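Local atomic coordinates of probable TonB-dependent siderophore receptor PiuA (Acinetobacter baumannii, PDB entry 5FP1), a protein that probably acts as an outer-membrane receptor that binds iron-chelating siderophores and takes them up in the first step of iron acquisition. Residues G82-I87 with S91-M96; P235-D238 with K243-G246; P304-G309 with W317-S322; S493-N498 with A510-I515; N598-R603 with C607-I612. One frame throughout, in Å; residues are numbered along the deposited sequence.

Contact 1 of 5, residues G82-I87 with S91-M96; sequences GDRPFI and SSESSM
F86 and S91, P85 and S92, and R84 and E93 face one another in a buried beta-hairpin contact close to the centre of the chain, in the plug inside the barrel. The carbonyl oxygen of P85 takes the backbone bond: S92 N donates to P85 O over 2.8 Å, nearly along the C=O axis. In the modelled conformer of S92, one of two, OG also donates to P85 O from above the carbonyl plane, so this second grip is less certain. One residue nearer the turn, F86 and S91 form an antiparallel non-hydrogen-bonded pair. Here S91 CB lies over a face of the phenyl ring in a CH-pi contact, 4.2 Å from the centroid of F86. S91 OG accepts from E93 N at 3.2 Å, an ST turn where the chain leaves the strand and enters a type I turn from S92 to S95; S91 OG is also hydrogen-bonded to D503 OD2. The hairpin is part of the plug of TonB-dependent receptors, with I137 of strand 135-141 packed against P85, I87 and S92. Its charged side is a salt bridge between R84 NE and E93 OE1, 2.8 Å long and nearly straight at 168°. The acceptor lies in the guanidinium plane but is met from above its own carboxylate, the two planes being 64° apart. E93 reaches across fully extended, while R84 bends at its third torsion to bring NE round; R84 NH1 is held by A74 O. The other carboxylate oxygen, E93 OE2, lies 2.7 Å from a water also within bonding distance of D83 O.

Contact 2 of 5, residues P235-D238 with K243-G246; sequences PYWD and KAQG
The indole of W237 carries the carbonyl oxygen of K243 over one face, displaced toward the rim of the six-membered ring, where W237 CE3 lies 3.4 Å from K243 O. The phenol of Y236 meets a second carbonyl obliquely, its CD1 being 3.4 Å from G246 O, while its hydroxyl is bonded to Y697 O. With CG of W237 anti to the backbone N (chi1 -164°), the indole folds back against the 243-246 corner although its CB points away from it. Strand 234-238, which pairs with strand 701-704, here meets the loop leading to barrel strand 264-279. Next along the strand, D238 N donates to K243 O at 2.9 Å, and the return bond from K243 N to D238 O is weak at 3.3 Å, completing an antiparallel hydrogen-bonded pair. The chain then turns sharply: A244 is the centre of an inverse gamma turn, and its CA approaches Y236 O at 3.4 Å in a CA-H...O contact. The carboxylate of D238 turns to L241 N in the intervening loop. The link between the segments therefore rests on backbone groups and one indole face, and probably depends little on side-chain charge.

Contact 3 of 5, residues P304-G309 with W317-S322; sequences PDDSKG and WHRLNS. With PO4 (phosphate ion), chain B.
Hydrogen bonds between D305 and W317 close the mouth of the loop. D305 N donates to W317 O over 2.9 Å in the carbonyl plane, whereas the return bond runs from W317 N to a side-chain atom, D305 OD1, at 2.8 Å and 165°. The carboxylate thus stands in for a backbone carbonyl, met on its anti side, and N310 ND2 donates to the same oxygen. Two further side-chain donors find backbone carbonyls: the indole nitrogen of W317 donates to F379 O, and R319 NE is tied to its neighbour L320 O at 2.9 Å, which limits rotation of the guanidinium. Ionic contacts come next. R319 NH1 donates to D306 OD2 over 2.9 Å in a salt bridge; the acceptor lies close to the guanidinium plane, yet the donor stands above the carboxylate, the two groups being turned 77° apart. A phosphate ion, probably from the crystallisation liquor, accepts a weak bond from R319 NH1 to its O2 and is also bonded to H700 NE2. Apolar contacts gather on the indole. Its CG anti to the backbone N (chi1 177°), W317 lays its ring beside the loop, where K308 CE comes obliquely to W317 CZ3 at 3.8 Å and K308 CG also touches the six-membered ring. Polar atoms, D305 O and D306 OD2, lie at the ring edge, in its plane. This is the end of a barrel hairpin: strands 284-304 and 315-341 are joined by a loop that opens with a type I' turn from D305 to K308, as expected of the extracellular loops of a TonB-dependent receptor barrel.

Contact 4 of 5, residues S493-N498 with A510-I515; sequences SPVGLN and ANNQMI
V495, in a type II turn from P494 to L497, faces N512 at the start of a type I turn running to I515, and the two turns come no closer than 6.7 Å between CA atoms, those of V495 and Q513. In the conformer of V495 described here, one of two deposited, CG2 stands anti to the backbone N and meets the flat amide of N512, with V495 CG2 3.5 Å from N512 CG. Its other methyl touches the backbone beyond, V495 CG1 lying 3.6 Å from N512 O. The amide is already committed: OD1 accepts from N509 N and ND2 donates to T507 O, which fixes the surface that the valine meets. A water links the backbones, accepting from V495 N at 3.0 Å and donating to I515 O at 2.8 Å. Q513 curls back, its NE2 donating to A510 O over 2.9 Å, while its OE1 takes K462 N. Both segments belong to the loop between strands 482-493 and 518-531. Strand 459-476 flanks them through N463 against V495 and A461 against Q513, strand 558-575 brings Y559 to N512, and F444 of strand 433-450 touches P494 and L497.

Contact 5 of 5, residues N598-R603 with C607-I612; sequences NGKSCR and CTDQSI
S601 O is gripped twice by T608: the backbone N of T608 donates to S601 O over 2.7 Å, and T608 OG1 adds a longer bond to S601 O of 3.3 Å. The hydroxyl gets there because chi1 of T608 (63°) sets OG1 between the backbone N and the carbonyl carbon, close beside S601 CB. S601 N returns a bond to T608 O at 2.9 Å, so the two residues make a hydrogen-bonded antiparallel pair. At the neighbouring non-hydrogen-bonded pair the link is covalent: C602 SG and C607 SG are joined in a disulfide at 2.1 Å, with the torsion about the S-S bond at 105°. Strands 600-603 and 606-609 form a two-stranded beta hairpin, cross-linked by that bond at its turn end, in the surface loop after barrel strand 582-597. On the disulfide face the aliphatic chain of K600 lies across the partner strand, K600 CD meeting C607 CB at 3.8 Å, while its NZ is held by I554 O. Farther from the turn, Q610 N donates to G599 O over 3.0 Å. Extended beyond CG, Q610 runs alongside S601, and a water joins its OE1 to G599 N. D609 leaves the sheet through an Asx turn, S611 N donating to D609 OD1 at 2.9 Å, and S611 OG bonds the other oxygen, D609 OD2, at 2.7 Å.

How the contacts relate
Contact 1 belongs to the plug and contacts 2 to 5 to the barrel domain, mostly in its loops, showing how a gated barrel surrounds a central plug with strands and loops. Plug and loop meet where contact 1 touches contact 4: S94 OG packs 3.7 Å from N498 CA, and D503 of the same loop accepts from S91 OG. Contacts 2 and 3, centres 13 Å apart, are also joined, with P235 CB 3.4 Å from P304 O and A244 CB 3.6 Å from S307 OG. Contact 5 stands apart, its nearest atoms about 7 Å from contact 3 and about 10 Å from contact 4. The phosphate at contact 3 does not locate the siderophore site.

Contact 1 of 5, residues G82-I87 with S91-M96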
# COMPACT_ATOMS: atom_id res chain seq x y z
N GLY A 82 7.54 -4.60 3.84
CA GLY A 82 6.28 -4.04 4.34
C GLY A 82 5.21 -3.94 3.25
O GLY A 82 5.24 -4.69 2.26
N ASP A 83 4.25 -3.04 3.41
CA ASP A 83 3.26 -2.83 2.36
C ASP A 83 3.97 -2.36 1.08
O ASP A 83 4.72 -1.36 1.12
CB ASP A 83 2.23 -1.77 2.75
CG ASP A 83 1.45 -2.12 4.00
OD1 ASP A 83 1.21 -3.31 4.30
OD2 ASP A 83 1.08 -1.16 4.71
N ARG A 84 3.73 -3.04 -0.04
CA ARG A 84 4.30 -2.63 -1.35
C ARG A 84 3.24 -2.72 -2.45
O ARG A 84 3.28 -3.63 -3.28
CB ARG A 84 5.49 -3.52 -1.74
CG ARG A 84 6.65 -3.59 -0.76
CD ARG A 84 7.86 -4.31 -1.37
NE ARG A 84 8.36 -3.49 -2.48
CZ ARG A 84 8.59 -3.91 -3.72
NH1 ARG A 84 8.54 -5.19 -4.05
NH2 ARG A 84 8.96 -3.03 -4.64
N PRO A 85 2.29 -1.80 -2.47
CA PRO A 85 1.20 -1.97 -3.44
C PRO A 85 1.58 -1.47 -4.82
O PRO A 85 2.12 -0.37 -4.96
CB PRO A 85 0.08 -1.10 -2.88
CG PRO A 85 0.54 -0.66 -1.51
CD PRO A 85 2.04 -0.70 -1.54
N PHE A 86 1.26 -2.27 -5.83
CA PHE A 86 1.37 -1.87 -7.22
C PHE A 86 -0.01 -1.47 -7.76
O PHE A 86 -0.99 -2.19 -7.55
CB PHE A 86 1.97 -3.02 -8.03
CG PHE A 86 3.43 -3.16 -7.86
CD1 PHE A 86 3.97 -3.67 -6.68
CD2 PHE A 86 4.30 -2.75 -8.86
CE1 PHE A 86 5.34 -3.78 -6.51
CE2 PHE A 86 5.68 -2.89 -8.71
CZ PHE A 86 6.20 -3.40 -7.53
N ILE A 87 -0.07 -0.31 -8.40
CA ILE A 87 -1.30 0.21 -8.97
C ILE A 87 -1.06 0.43 -10.45
O ILE A 87 -0.10 1.12 -10.87
CB ILE A 87 -1.73 1.52 -8.30
CG1 ILE A 87 -1.83 1.34 -6.78
CG2 ILE A 87 -3.08 1.98 -8.82
CD1 ILE A 87 -2.07 2.65 -6.06
N SER A 91 4.77 0.69 -8.83
CA SER A 91 4.89 0.71 -7.37
C SER A 91 4.37 2.00 -6.77
O SER A 91 4.71 3.12 -7.22
CB SER A 91 6.34 0.51 -6.94
OG SER A 91 6.46 0.80 -5.58
N SER A 92 3.56 1.87 -5.72
CA SER A 92 3.10 3.04 -4.98
C SER A 92 3.63 3.03 -3.55
O SER A 92 3.20 3.82 -2.71
CB SER A 92 1.59 3.14 -4.99
OG SER A 92 1.03 2.16 -4.13
N GLU A 93 4.63 2.19 -3.30
CA GLU A 93 5.26 2.07 -2.00
C GLU A 93 5.74 3.41 -1.44
O GLU A 93 5.57 3.70 -0.24
CB GLU A 93 6.42 1.06 -2.07
CG GLU A 93 6.99 0.71 -0.70
CD GLU A 93 8.19 -0.23 -0.75
OE1 GLU A 93 8.52 -0.75 -1.86
OE2 GLU A 93 8.79 -0.44 0.35
N SER A 94 6.35 4.23 -2.29
CA SER A 94 6.86 5.55 -1.85
C SER A 94 5.81 6.67 -1.90
O SER A 94 6.13 7.82 -1.62
CB SER A 94 8.10 5.97 -2.65
OG SER A 94 9.14 5.02 -2.55
N SER A 95 4.57 6.31 -2.26
CA SER A 95 3.43 7.24 -2.47
C SER A 95 2.22 6.78 -1.66
O SER A 95 1.10 6.69 -2.15
CB SER A 95 3.08 7.36 -3.96
OG SER A 95 4.24 7.82 -4.66
N MET A 96 2.46 6.49 -0.38
CA MET A 96 1.39 6.13 0.54
C MET A 96 1.19 7.28 1.54
O MET A 96 2.15 7.78 2.14
CB MET A 96 1.74 4.84 1.28
CG MET A 96 2.15 3.73 0.33
SD MET A 96 2.40 2.16 1.16
CE MET A 96 0.78 1.90 1.85
O HOH W 1 7.61 -1.84 2.33

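Contact 2 of 5, residues P235-D238 with K243-G246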
# COMPACT_ATOMS: atom_id res chain seq x y z
N PRO A 235 9.81 -21.20 -2.36
CA PRO A 235 10.82 -20.96 -3.40
C PRO A 235 10.30 -21.35 -4.78
O PRO A 235 9.57 -22.33 -4.90
CB PRO A 235 11.97 -21.89 -3.01
CG PRO A 235 11.30 -23.01 -2.27
CD PRO A 235 10.13 -22.40 -1.56
N TYR A 236 10.71 -20.62 -5.82
CA TYR A 236 10.38 -21.03 -7.20
C TYR A 236 11.18 -22.29 -7.53
O TYR A 236 12.37 -22.40 -7.18
CB TYR A 236 10.81 -19.98 -8.21
CG TYR A 236 10.09 -18.64 -8.11
CD1 TYR A 236 8.71 -18.55 -8.33
CD2 TYR A 236 10.77 -17.47 -7.84
CE1 TYR A 236 8.04 -17.33 -8.23
CE2 TYR A 236 10.12 -16.25 -7.79
CZ TYR A 236 8.76 -16.19 -7.97
OH TYR A 236 8.14 -14.95 -7.91
N TRP A 237 10.54 -23.23 -8.24
CA TRP A 237 11.24 -24.41 -8.69
C TRP A 237 10.59 -25.03 -9.91
O TRP A 237 9.36 -25.14 -9.99
CB TRP A 237 11.34 -25.47 -7.57
CG TRP A 237 12.38 -26.54 -7.85
CD1 TRP A 237 12.15 -27.86 -8.19
CD2 TRP A 237 13.79 -26.35 -7.93
NE1 TRP A 237 13.35 -28.51 -8.42
CE2 TRP A 237 14.37 -27.61 -8.27
CE3 TRP A 237 14.64 -25.26 -7.69
CZ2 TRP A 237 15.72 -27.78 -8.40
CZ3 TRP A 237 15.99 -25.45 -7.83
CH2 TRP A 237 16.52 -26.70 -8.20
N ASP A 238 11.45 -25.45 -10.83
CA ASP A 238 11.04 -26.22 -12.01
C ASP A 238 11.84 -27.53 -12.04
O ASP A 238 13.04 -27.53 -12.31
CB ASP A 238 11.30 -25.41 -13.25
CG ASP A 238 10.90 -26.14 -14.54
OD1 ASP A 238 10.98 -27.38 -14.58
OD2 ASP A 238 10.54 -25.46 -15.52
N LYS A 243 15.97 -25.98 -11.94
CA LYS A 243 16.34 -24.58 -11.73
C LYS A 243 15.29 -23.84 -10.94
O LYS A 243 14.11 -24.25 -10.92
CB LYS A 243 16.56 -23.86 -13.05
CG LYS A 243 17.78 -24.37 -13.81
CD LYS A 243 18.15 -23.45 -14.95
CE LYS A 243 17.32 -23.74 -16.19
NZ LYS A 243 17.91 -24.85 -17.00
N ALA A 244 15.72 -22.76 -10.31
CA ALA A 244 14.87 -21.94 -9.48
C ALA A 244 14.02 -20.99 -10.33
O ALA A 244 14.16 -19.78 -10.27
CB ALA A 244 15.70 -21.18 -8.47
N GLN A 245 13.09 -21.57 -11.07
CA GLN A 245 12.20 -20.76 -11.92
C GLN A 245 10.88 -21.47 -12.05
O GLN A 245 10.70 -22.54 -11.48
CB GLN A 245 12.84 -20.47 -13.29
CG GLN A 245 12.95 -21.67 -14.21
CD GLN A 245 13.72 -21.38 -15.48
OE1 GLN A 245 13.14 -21.24 -16.56
NE2 GLN A 245 15.00 -21.24 -15.36
N GLY A 246 9.95 -20.87 -12.77
CA GLY A 246 8.61 -21.38 -12.87
C GLY A 246 7.72 -20.92 -11.73
O GLY A 246 7.75 -19.76 -11.31

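Contact 3 of 5, residues P304-G309 with W317-S322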
# COMPACT_ATOMS: atom_id res chain seq x y z
N PRO A 304 13.60 -18.25 1.31
CA PRO A 304 13.71 -19.73 1.21
C PRO A 304 14.63 -20.16 0.04
O PRO A 304 14.23 -20.20 -1.12
CB PRO A 304 12.26 -20.16 0.99
CG PRO A 304 11.70 -19.03 0.18
CD PRO A 304 12.30 -17.78 0.80
N ASP A 305 15.89 -20.39 0.40
CA ASP A 305 16.95 -20.96 -0.45
C ASP A 305 17.70 -20.01 -1.38
O ASP A 305 18.77 -20.35 -1.84
CB ASP A 305 16.50 -22.19 -1.24
CG ASP A 305 17.66 -23.16 -1.45
OD1 ASP A 305 18.37 -23.42 -0.45
OD2 ASP A 305 17.85 -23.69 -2.59
N ASP A 306 17.15 -18.83 -1.66
CA ASP A 306 17.90 -17.80 -2.41
C ASP A 306 18.41 -18.36 -3.73
O ASP A 306 19.54 -18.08 -4.14
CB ASP A 306 19.04 -17.32 -1.55
CG ASP A 306 19.62 -15.99 -2.00
OD1 ASP A 306 18.94 -15.22 -2.69
OD2 ASP A 306 20.74 -15.70 -1.63
N SER A 307 17.60 -19.21 -4.36
CA SER A 307 17.90 -19.83 -5.66
C SER A 307 19.23 -20.62 -5.68
O SER A 307 19.84 -20.77 -6.72
CB SER A 307 17.87 -18.79 -6.80
OG SER A 307 16.63 -18.10 -6.80
N LYS A 308 19.66 -21.13 -4.54
CA LYS A 308 20.92 -21.83 -4.50
C LYS A 308 20.87 -23.26 -5.02
O LYS A 308 21.91 -23.89 -5.13
CB LYS A 308 21.47 -21.86 -3.09
CG LYS A 308 21.79 -20.48 -2.53
CD LYS A 308 23.07 -19.92 -3.13
CE LYS A 308 23.29 -18.52 -2.60
NZ LYS A 308 24.31 -17.81 -3.38
N GLY A 309 19.68 -23.78 -5.30
CA GLY A 309 19.56 -25.11 -5.89
C GLY A 309 19.35 -26.23 -4.86
O GLY A 309 19.23 -27.38 -5.23
N TRP A 317 17.91 -23.57 2.34
CA TRP A 317 18.85 -22.75 3.09
C TRP A 317 18.15 -21.49 3.62
O TRP A 317 17.46 -20.82 2.86
CB TRP A 317 19.98 -22.31 2.18
CG TRP A 317 20.99 -21.39 2.80
CD1 TRP A 317 21.68 -21.59 3.95
CD2 TRP A 317 21.44 -20.13 2.29
NE1 TRP A 317 22.51 -20.53 4.20
CE2 TRP A 317 22.39 -19.62 3.20
CE3 TRP A 317 21.16 -19.39 1.14
CZ2 TRP A 317 23.05 -18.41 3.00
CZ3 TRP A 317 21.82 -18.18 0.94
CH2 TRP A 317 22.75 -17.71 1.87
N HIS A 318 18.32 -21.21 4.90
CA HIS A 318 17.67 -20.05 5.53
C HIS A 318 18.45 -18.74 5.26
O HIS A 318 19.03 -18.18 6.18
CB HIS A 318 17.60 -20.18 7.06
CG HIS A 318 16.78 -21.32 7.57
ND1 HIS A 318 15.41 -21.42 7.39
CD2 HIS A 318 17.13 -22.38 8.35
CE1 HIS A 318 14.96 -22.49 8.02
NE2 HIS A 318 15.98 -23.10 8.60
N ARG A 319 18.42 -18.25 4.02
CA ARG A 319 19.05 -16.99 3.65
C ARG A 319 18.50 -15.87 4.50
O ARG A 319 17.30 -15.75 4.67
CB ARG A 319 18.80 -16.67 2.16
CG ARG A 319 19.06 -15.22 1.77
CD ARG A 319 20.52 -14.76 1.87
NE ARG A 319 20.52 -13.30 1.85
CZ ARG A 319 20.59 -12.52 0.77
NH1 ARG A 319 20.80 -13.03 -0.43
NH2 ARG A 319 20.50 -11.22 0.91
N LEU A 320 19.40 -15.07 5.08
CA LEU A 320 18.99 -13.98 5.99
C LEU A 320 18.87 -12.65 5.22
O LEU A 320 19.76 -12.30 4.45
CB LEU A 320 20.01 -13.81 7.13
CG LEU A 320 19.70 -12.73 8.18
CD1 LEU A 320 20.17 -13.20 9.57
CD2 LEU A 320 20.34 -11.41 7.83
N ASN A 321 17.76 -11.97 5.47
CA ASN A 321 17.49 -10.60 5.05
C ASN A 321 17.22 -9.80 6.31
O ASN A 321 16.56 -10.29 7.24
CB ASN A 321 16.28 -10.50 4.13
CG ASN A 321 16.55 -11.09 2.72
OD1 ASN A 321 17.64 -10.98 2.18
ND2 ASN A 321 15.58 -11.69 2.17
N SER A 322 17.77 -8.60 6.39
CA SER A 322 17.62 -7.78 7.57
C SER A 322 17.70 -6.31 7.24
O SER A 322 18.23 -5.91 6.18
CB SER A 322 18.68 -8.11 8.61
OG SER A 322 19.93 -7.55 8.26
P PO4 B . 20.22 -12.26 -3.87
O1 PO4 B . 20.83 -13.62 -4.11
O2 PO4 B . 19.19 -12.42 -2.76
O3 PO4 B . 19.54 -11.74 -5.13
O4 PO4 B . 21.30 -11.29 -3.43

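Contact 4 of 5, residues S493-N498 with A510-I515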
# COMPACT_ATOMS: atom_id res chain seq x y z
N SER A 493 9.20 10.99 -10.95
CA SER A 493 9.71 10.15 -9.84
C SER A 493 11.22 10.28 -9.79
O SER A 493 11.93 9.73 -10.64
CB SER A 493 9.28 8.68 -10.00
OG SER A 493 9.60 7.90 -8.83
N PRO A 494 11.73 11.07 -8.85
CA PRO A 494 13.16 11.34 -8.77
C PRO A 494 13.92 10.18 -8.16
O PRO A 494 13.36 9.38 -7.40
CB PRO A 494 13.24 12.56 -7.85
CG PRO A 494 12.06 12.40 -6.94
CD PRO A 494 10.98 11.78 -7.79
N VAL A 495 15.20 10.05 -8.50
CA VAL A 495 16.04 9.05 -7.85
C VAL A 495 16.15 9.42 -6.37
O VAL A 495 16.17 10.59 -6.01
CB VAL A 495 17.44 8.93 -8.49
CG1 VAL A 495 18.26 10.15 -8.19
CG2 VAL A 495 18.14 7.67 -8.01
N GLY A 496 16.20 8.40 -5.53
CA GLY A 496 16.26 8.56 -4.06
C GLY A 496 14.90 8.74 -3.38
O GLY A 496 14.83 9.04 -2.20
N LEU A 497 13.82 8.60 -4.14
CA LEU A 497 12.48 8.82 -3.58
C LEU A 497 12.15 7.93 -2.38
O LEU A 497 11.31 8.29 -1.56
CB LEU A 497 11.43 8.65 -4.68
CG LEU A 497 9.99 8.93 -4.24
CD1 LEU A 497 9.84 10.37 -3.78
CD2 LEU A 497 9.03 8.60 -5.36
N ASN A 498 12.77 6.76 -2.27
CA ASN A 498 12.46 5.88 -1.14
C ASN A 498 12.99 6.41 0.20
O ASN A 498 12.72 5.85 1.27
CB ASN A 498 12.92 4.44 -1.40
CG ASN A 498 14.45 4.28 -1.52
OD1 ASN A 498 15.23 5.10 -1.05
ND2 ASN A 498 14.86 3.18 -2.13
N ALA A 510 26.16 6.25 -6.36
CA ALA A 510 27.12 7.18 -6.98
C ALA A 510 26.78 7.40 -8.43
O ALA A 510 27.01 8.48 -8.95
CB ALA A 510 28.53 6.61 -6.87
N ASN A 511 26.29 6.36 -9.10
CA ASN A 511 26.16 6.39 -10.55
C ASN A 511 24.81 6.89 -11.09
O ASN A 511 24.73 7.23 -12.25
CB ASN A 511 26.46 4.99 -11.08
CG ASN A 511 27.80 4.49 -10.58
OD1 ASN A 511 27.89 3.44 -9.95
ND2 ASN A 511 28.84 5.29 -10.79
N ASN A 512 23.77 6.94 -10.25
CA ASN A 512 22.47 7.45 -10.71
C ASN A 512 22.07 8.78 -10.08
O ASN A 512 21.00 9.35 -10.40
CB ASN A 512 21.37 6.39 -10.52
CG ASN A 512 21.10 6.05 -9.07
OD1 ASN A 512 21.53 6.75 -8.15
ND2 ASN A 512 20.40 4.94 -8.86
N GLN A 513 22.93 9.30 -9.21
CA GLN A 513 22.57 10.46 -8.40
C GLN A 513 22.32 11.71 -9.23
O GLN A 513 21.61 12.58 -8.79
CB GLN A 513 23.68 10.80 -7.37
CG GLN A 513 24.99 11.31 -7.98
CD GLN A 513 26.07 11.46 -6.91
OE1 GLN A 513 25.91 12.22 -5.96
NE2 GLN A 513 27.14 10.72 -7.04
N MET A 514 22.91 11.78 -10.42
CA MET A 514 22.76 12.97 -11.26
C MET A 514 21.62 12.81 -12.27
O MET A 514 21.33 13.73 -13.02
CB MET A 514 24.09 13.30 -11.99
CG MET A 514 24.46 12.36 -13.11
SD MET A 514 24.64 10.61 -12.72
CE MET A 514 26.16 10.60 -11.75
N ILE A 515 20.95 11.67 -12.29
CA ILE A 515 19.96 11.40 -13.34
C ILE A 515 18.67 12.18 -13.04
O ILE A 515 18.24 12.31 -11.88
CB ILE A 515 19.69 9.88 -13.47
CG1 ILE A 515 21.00 9.10 -13.68
CG2 ILE A 515 18.76 9.58 -14.63
CD1 ILE A 515 21.67 9.37 -15.01
O HOH W 2 15.96 12.36 -10.29

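Contact 5 of 5, residues N598-R603 with C607-I612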
# COMPACT_ATOMS: atom_id res chain seq x y z
N ASN A 598 13.65 -2.38 -22.38
CA ASN A 598 14.37 -2.73 -21.15
C ASN A 598 15.83 -2.35 -21.23
O ASN A 598 16.39 -2.23 -22.33
CB ASN A 598 14.27 -4.25 -20.95
CG ASN A 598 12.85 -4.70 -20.72
OD1 ASN A 598 12.21 -4.28 -19.75
ND2 ASN A 598 12.33 -5.53 -21.61
N GLY A 599 16.47 -2.19 -20.08
CA GLY A 599 17.92 -2.02 -20.02
C GLY A 599 18.64 -3.33 -19.75
O GLY A 599 18.37 -4.34 -20.41
N LYS A 600 19.58 -3.31 -18.82
CA LYS A 600 20.31 -4.52 -18.44
C LYS A 600 20.11 -4.83 -16.99
O LYS A 600 19.79 -3.95 -16.21
CB LYS A 600 21.80 -4.34 -18.73
CG LYS A 600 22.11 -4.11 -20.19
CD LYS A 600 23.52 -4.59 -20.51
CE LYS A 600 23.89 -4.29 -21.96
NZ LYS A 600 23.62 -2.86 -22.25
N SER A 601 20.28 -6.10 -16.64
CA SER A 601 20.26 -6.57 -15.29
C SER A 601 21.71 -6.84 -14.90
O SER A 601 22.39 -7.61 -15.57
CB SER A 601 19.48 -7.90 -15.25
OG SER A 601 19.61 -8.51 -14.00
N CYS A 602 22.20 -6.23 -13.83
CA CYS A 602 23.61 -6.39 -13.45
C CYS A 602 23.76 -6.95 -12.05
O CYS A 602 23.03 -6.57 -11.15
CB CYS A 602 24.35 -5.05 -13.55
SG CYS A 602 24.19 -4.22 -15.16
N ARG A 603 24.71 -7.86 -11.87
CA ARG A 603 24.97 -8.41 -10.55
C ARG A 603 26.44 -8.78 -10.46
O ARG A 603 26.98 -9.43 -11.36
CB ARG A 603 24.09 -9.64 -10.28
CG ARG A 603 24.13 -10.12 -8.84
CD ARG A 603 23.25 -11.34 -8.60
NE ARG A 603 23.58 -12.45 -9.48
CZ ARG A 603 24.67 -13.22 -9.36
NH1 ARG A 603 25.54 -12.99 -8.38
NH2 ARG A 603 24.88 -14.21 -10.21
N CYS A 607 26.58 -7.87 -16.43
CA CYS A 607 25.27 -7.42 -16.89
C CYS A 607 24.69 -8.36 -17.94
O CYS A 607 25.39 -8.78 -18.86
CB CYS A 607 25.35 -6.00 -17.45
SG CYS A 607 25.88 -4.77 -16.23
N THR A 608 23.40 -8.66 -17.81
CA THR A 608 22.68 -9.43 -18.81
C THR A 608 21.76 -8.48 -19.54
O THR A 608 20.99 -7.75 -18.90
CB THR A 608 21.85 -10.53 -18.16
OG1 THR A 608 20.86 -9.93 -17.33
CG2 THR A 608 22.71 -11.43 -17.30
N ASP A 609 21.84 -8.46 -20.86
CA ASP A 609 21.00 -7.59 -21.67
C ASP A 609 19.55 -8.08 -21.66
O ASP A 609 19.28 -9.26 -21.86
CB ASP A 609 21.52 -7.54 -23.09
CG ASP A 609 20.71 -6.60 -23.97
OD1 ASP A 609 19.90 -5.81 -23.44
OD2 ASP A 609 20.88 -6.65 -25.19
N GLN A 610 18.61 -7.18 -21.39
CA GLN A 610 17.21 -7.55 -21.29
C GLN A 610 16.41 -7.09 -22.50
O GLN A 610 15.18 -7.19 -22.50
CB GLN A 610 16.59 -7.00 -19.99
CG GLN A 610 17.18 -7.61 -18.75
CD GLN A 610 16.54 -7.13 -17.45
OE1 GLN A 610 16.37 -5.93 -17.22
NE2 GLN A 610 16.19 -8.08 -16.61
N SER A 611 17.08 -6.61 -23.55
CA SER A 611 16.35 -6.18 -24.74
C SER A 611 15.65 -7.36 -25.39
O SER A 611 14.62 -7.21 -26.04
CB SER A 611 17.29 -5.48 -25.75
OG SER A 611 18.32 -6.38 -26.12
N ILE A 612 16.15 -8.57 -25.16
CA ILE A 612 15.46 -9.77 -25.66
C ILE A 612 14.09 -9.97 -25.01
O ILE A 612 13.27 -10.76 -25.50
CB ILE A 612 16.30 -11.05 -25.43
CG1 ILE A 612 16.60 -11.25 -23.95
CG2 ILE A 612 17.62 -10.93 -26.18
CD1 ILE A 612 17.27 -12.58 -23.64
O HOH W 3 19.29 -3.17 -23.20
O HOH W 4 15.90 -3.02 -17.59